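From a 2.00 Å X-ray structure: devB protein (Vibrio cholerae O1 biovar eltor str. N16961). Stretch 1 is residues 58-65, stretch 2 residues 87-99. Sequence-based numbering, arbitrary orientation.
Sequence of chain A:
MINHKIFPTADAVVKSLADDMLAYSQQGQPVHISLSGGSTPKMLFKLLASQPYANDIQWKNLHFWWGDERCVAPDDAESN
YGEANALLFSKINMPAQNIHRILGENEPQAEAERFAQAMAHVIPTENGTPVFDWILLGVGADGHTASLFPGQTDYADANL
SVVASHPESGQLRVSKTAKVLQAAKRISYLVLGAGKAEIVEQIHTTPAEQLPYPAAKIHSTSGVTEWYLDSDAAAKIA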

# COMPACT_ATOMS: atom_id res chain seq x y z
N GLN A 58 -13.95 -8.09 -16.08
CA GLN A 58 -14.92 -7.55 -17.03
C GLN A 58 -14.18 -6.70 -18.03
O GLN A 58 -14.13 -5.47 -17.89
N TRP A 59 -13.58 -7.36 -19.02
CA TRP A 59 -12.70 -6.69 -20.02
C TRP A 59 -13.36 -5.53 -20.74
O TRP A 59 -12.68 -4.61 -21.17
N LYS A 60 -14.70 -5.59 -20.87
CA LYS A 60 -15.45 -4.53 -21.54
C LYS A 60 -15.32 -3.15 -20.87
O LYS A 60 -15.51 -2.12 -21.53
N ASN A 61 -15.01 -3.14 -19.57
CA ASN A 61 -14.80 -1.91 -18.78
C ASN A 61 -13.35 -1.39 -18.73
O ASN A 61 -13.09 -0.26 -18.30
N LEU A 62 -12.41 -2.20 -19.20
CA LEU A 62 -10.98 -1.81 -19.15
C LEU A 62 -10.53 -1.31 -20.51
O LEU A 62 -10.91 -1.86 -21.53
N HIS A 63 -9.73 -0.24 -20.52
CA HIS A 63 -9.13 0.28 -21.74
C HIS A 63 -7.63 0.26 -21.58
O HIS A 63 -7.11 0.79 -20.60
N PHE A 64 -6.94 -0.38 -22.51
CA PHE A 64 -5.49 -0.48 -22.42
C PHE A 64 -4.83 0.44 -23.41
O PHE A 64 -5.19 0.47 -24.60
N TRP A 65 -3.84 1.17 -22.88
CA TRP A 65 -3.00 2.06 -23.66
C TRP A 65 -1.57 1.67 -23.30
O TRP A 65 -1.39 0.84 -22.41
N LEU A 87 0.41 -12.94 -25.46
CA LEU A 87 0.26 -13.56 -24.13
C LEU A 87 -1.14 -13.41 -23.52
O LEU A 87 -1.56 -14.26 -22.72
N LEU A 88 -1.82 -12.32 -23.87
CA LEU A 88 -3.10 -11.99 -23.24
C LEU A 88 -4.24 -11.77 -24.23
O LEU A 88 -5.23 -12.56 -24.23
N PHE A 89 -4.17 -10.70 -25.03
CA PHE A 89 -5.38 -10.29 -25.75
C PHE A 89 -5.92 -11.41 -26.63
O PHE A 89 -7.13 -11.59 -26.73
N SER A 90 -5.03 -12.15 -27.28
CA SER A 90 -5.46 -13.26 -28.14
C SER A 90 -6.07 -14.44 -27.35
O SER A 90 -6.54 -15.42 -27.95
N LYS A 91 -6.05 -14.37 -26.02
CA LYS A 91 -6.54 -15.47 -25.18
C LYS A 91 -7.81 -15.10 -24.43
O LYS A 91 -8.28 -15.88 -23.58
N ILE A 92 -8.34 -13.90 -24.67
CA ILE A 92 -9.46 -13.39 -23.88
C ILE A 92 -10.49 -12.73 -24.79
O ILE A 92 -10.22 -12.49 -25.97
N ASN A 93 -11.68 -12.47 -24.23
CA ASN A 93 -12.73 -11.80 -24.98
C ASN A 93 -12.86 -10.35 -24.56
O ASN A 93 -13.54 -10.00 -23.60
N MSE A 94 -12.20 -9.48 -25.31
CA MSE A 94 -12.14 -8.08 -24.96
C MSE A 94 -12.40 -7.29 -26.23
O MSE A 94 -11.80 -7.61 -27.27
N PRO A 95 -13.28 -6.26 -26.17
CA PRO A 95 -13.55 -5.50 -27.40
C PRO A 95 -12.25 -4.93 -27.98
O PRO A 95 -11.38 -4.44 -27.23
N ALA A 96 -12.12 -5.01 -29.31
CA ALA A 96 -10.97 -4.49 -30.04
C ALA A 96 -10.85 -2.98 -29.78
O ALA A 96 -9.75 -2.44 -29.64
N GLN A 97 -12.00 -2.32 -29.66
CA GLN A 97 -12.05 -0.87 -29.46
C GLN A 97 -11.49 -0.45 -28.10
O GLN A 97 -11.15 0.71 -27.91
N ASN A 98 -11.34 -1.41 -27.17
CA ASN A 98 -10.83 -1.11 -25.82
C ASN A 98 -9.31 -1.24 -25.77
O ASN A 98 -8.68 -1.00 -24.72
N ILE A 99 -8.72 -1.67 -26.87
CA ILE A 99 -7.26 -1.82 -26.92
C ILE A 99 -6.71 -0.72 -27.84
O ILE A 99 -6.96 -0.73 -29.03

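The apolar centre is built on W59, whose CA-to-CB bond points toward the second stretch and whose m rotamer (chi2 105°) lays the indole against it. I92, chi1 p and chi2 t, sets its CD1 over one face of that indole, 3.5 Å from the centroid of the six-membered ring and 12° off its normal, a clean CH-pi contact. L88 (t, p) adds its CD1 at 4.2 Å from W59 CH2.

Selenomethionine M94 starts sideways, but its all-t chain carries its end inward, against two aromatic rings: SE lies oblique to the W59 ring, 5.0 Å from the six-membered centroid, and at the edge of the F64 ring, 4.8 Å from its centroid. Its CE ends 3.3 Å from F64 CD2. F64, also m and pointing toward, meets F89 in a slid, near-parallel pair that barely overlaps, with F64 CD2 3.7 Å from F89 CE1.

At the polar edge N98, in the m rotamer, gathers three carbonyls where the 3-10 segment passes into the strand: its ND2 donates to L62 O at 3.0 Å and, weakly, to K60 O at 2.8 Å and W59 O at 3.3 Å. Its CG lies over one face of the H63 ring. The backbone then closes the register, F64 N donating to N98 O at 2.9 Å.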

# COMPACT_ATOMS: atom_id res chain seq x y z
CB GLN A 58 -16.02 -6.79 -16.28
CG GLN A 58 -16.73 -7.70 -15.23
CD GLN A 58 -17.43 -8.92 -15.85
OE1 GLN A 58 -18.35 -8.78 -16.69
NE2 GLN A 58 -17.02 -10.14 -15.43
CB TRP A 59 -12.19 -7.71 -21.05
CG TRP A 59 -11.41 -8.83 -20.40
CD1 TRP A 59 -11.84 -10.11 -20.19
CD2 TRP A 59 -10.12 -8.73 -19.80
NE1 TRP A 59 -10.87 -10.83 -19.53
CE2 TRP A 59 -9.80 -10.00 -19.29
CE3 TRP A 59 -9.17 -7.69 -19.69
CZ2 TRP A 59 -8.59 -10.27 -18.65
CZ3 TRP A 59 -7.95 -7.96 -19.05
CH2 TRP A 59 -7.68 -9.23 -18.55
CB LYS A 60 -16.95 -4.92 -21.69
CG LYS A 60 -17.68 -4.94 -20.36
CD LYS A 60 -19.11 -5.53 -20.45
CE LYS A 60 -19.72 -5.78 -19.05
NZ LYS A 60 -21.19 -6.16 -19.16
CB ASN A 61 -15.31 -2.12 -17.35
CG ASN A 61 -16.79 -2.32 -17.30
OD1 ASN A 61 -17.52 -1.77 -18.15
ND2 ASN A 61 -17.27 -3.10 -16.31
CB LEU A 62 -10.09 -2.99 -18.71
CG LEU A 62 -10.37 -3.67 -17.36
CD1 LEU A 62 -9.30 -4.69 -17.01
CD2 LEU A 62 -10.51 -2.65 -16.25
CB HIS A 63 -9.63 1.72 -22.01
CG HIS A 63 -11.07 1.76 -22.41
ND1 HIS A 63 -11.48 1.94 -23.71
CD2 HIS A 63 -12.19 1.53 -21.68
CE1 HIS A 63 -12.81 1.90 -23.75
NE2 HIS A 63 -13.26 1.64 -22.54
CB PHE A 64 -4.99 -1.92 -22.65
CG PHE A 64 -5.33 -2.84 -21.53
CD1 PHE A 64 -4.94 -2.56 -20.23
CD2 PHE A 64 -6.05 -3.99 -21.77
CE1 PHE A 64 -5.26 -3.43 -19.16
CE2 PHE A 64 -6.38 -4.86 -20.71
CZ PHE A 64 -5.98 -4.57 -19.41
CB TRP A 65 -3.24 3.52 -23.27
CG TRP A 65 -4.68 3.97 -23.39
CD1 TRP A 65 -5.71 3.68 -22.51
CD2 TRP A 65 -5.23 4.80 -24.40
NE1 TRP A 65 -6.88 4.27 -22.94
CE2 TRP A 65 -6.60 4.99 -24.08
CE3 TRP A 65 -4.70 5.43 -25.53
CZ2 TRP A 65 -7.45 5.75 -24.86
CZ3 TRP A 65 -5.55 6.20 -26.32
CH2 TRP A 65 -6.92 6.35 -25.98
CB LEU A 87 1.31 -13.05 -23.13
CG LEU A 87 2.79 -13.37 -23.48
CD1 LEU A 87 3.71 -12.60 -22.48
CD2 LEU A 87 3.09 -14.87 -23.46
CB LEU A 88 -2.99 -10.76 -22.31
CG LEU A 88 -4.29 -10.26 -21.66
CD1 LEU A 88 -4.99 -11.41 -20.85
CD2 LEU A 88 -4.01 -9.04 -20.76
CB PHE A 89 -5.17 -9.01 -26.60
CG PHE A 89 -4.56 -7.89 -25.84
CD1 PHE A 89 -4.92 -7.64 -24.51
CD2 PHE A 89 -3.63 -7.05 -26.45
CE1 PHE A 89 -4.36 -6.58 -23.81
CE2 PHE A 89 -3.06 -6.01 -25.74
CZ PHE A 89 -3.42 -5.79 -24.42
CB SER A 90 -4.27 -13.75 -28.95
OG SER A 90 -3.35 -14.39 -28.09
CB LYS A 91 -5.48 -15.88 -24.14
CG LYS A 91 -4.07 -15.99 -24.65
CD LYS A 91 -3.90 -17.17 -25.52
CE LYS A 91 -2.49 -17.25 -26.01
NZ LYS A 91 -2.36 -18.39 -26.94
CB ILE A 92 -9.04 -12.36 -22.78
CG1 ILE A 92 -8.37 -11.12 -23.41
CG2 ILE A 92 -8.21 -13.04 -21.68
CD1 ILE A 92 -8.20 -9.92 -22.50
CB ASN A 93 -14.07 -12.54 -24.82
CG ASN A 93 -15.14 -12.02 -25.77
OD1 ASN A 93 -14.83 -11.36 -26.78
ND2 ASN A 93 -16.40 -12.33 -25.47
CB MSE A 94 -10.74 -7.75 -24.43
CG MSE A 94 -10.45 -6.27 -24.34
SE MSE A 94 -8.92 -6.04 -23.17
CE MSE A 94 -9.20 -4.04 -22.79
CB PRO A 95 -14.49 -4.38 -26.94
CG PRO A 95 -15.10 -4.85 -25.67
CD PRO A 95 -14.06 -5.76 -25.01
CB ALA A 96 -11.11 -4.78 -31.55
CB GLN A 97 -13.50 -0.32 -29.66
CG GLN A 97 -14.46 -0.64 -28.48
CD GLN A 97 -15.94 -0.47 -28.80
OE1 GLN A 97 -16.43 0.66 -29.01
NE2 GLN A 97 -16.69 -1.60 -28.82
CB ASN A 98 -11.45 -2.09 -24.79
CG ASN A 98 -12.89 -1.76 -24.46
OD1 ASN A 98 -13.60 -1.21 -25.28
ND2 ASN A 98 -13.31 -2.08 -23.24
CB ILE A 99 -6.86 -3.25 -27.41
CG1 ILE A 99 -7.51 -4.32 -26.53
CG2 ILE A 99 -5.33 -3.41 -27.42
CD1 ILE A 99 -7.41 -5.74 -27.11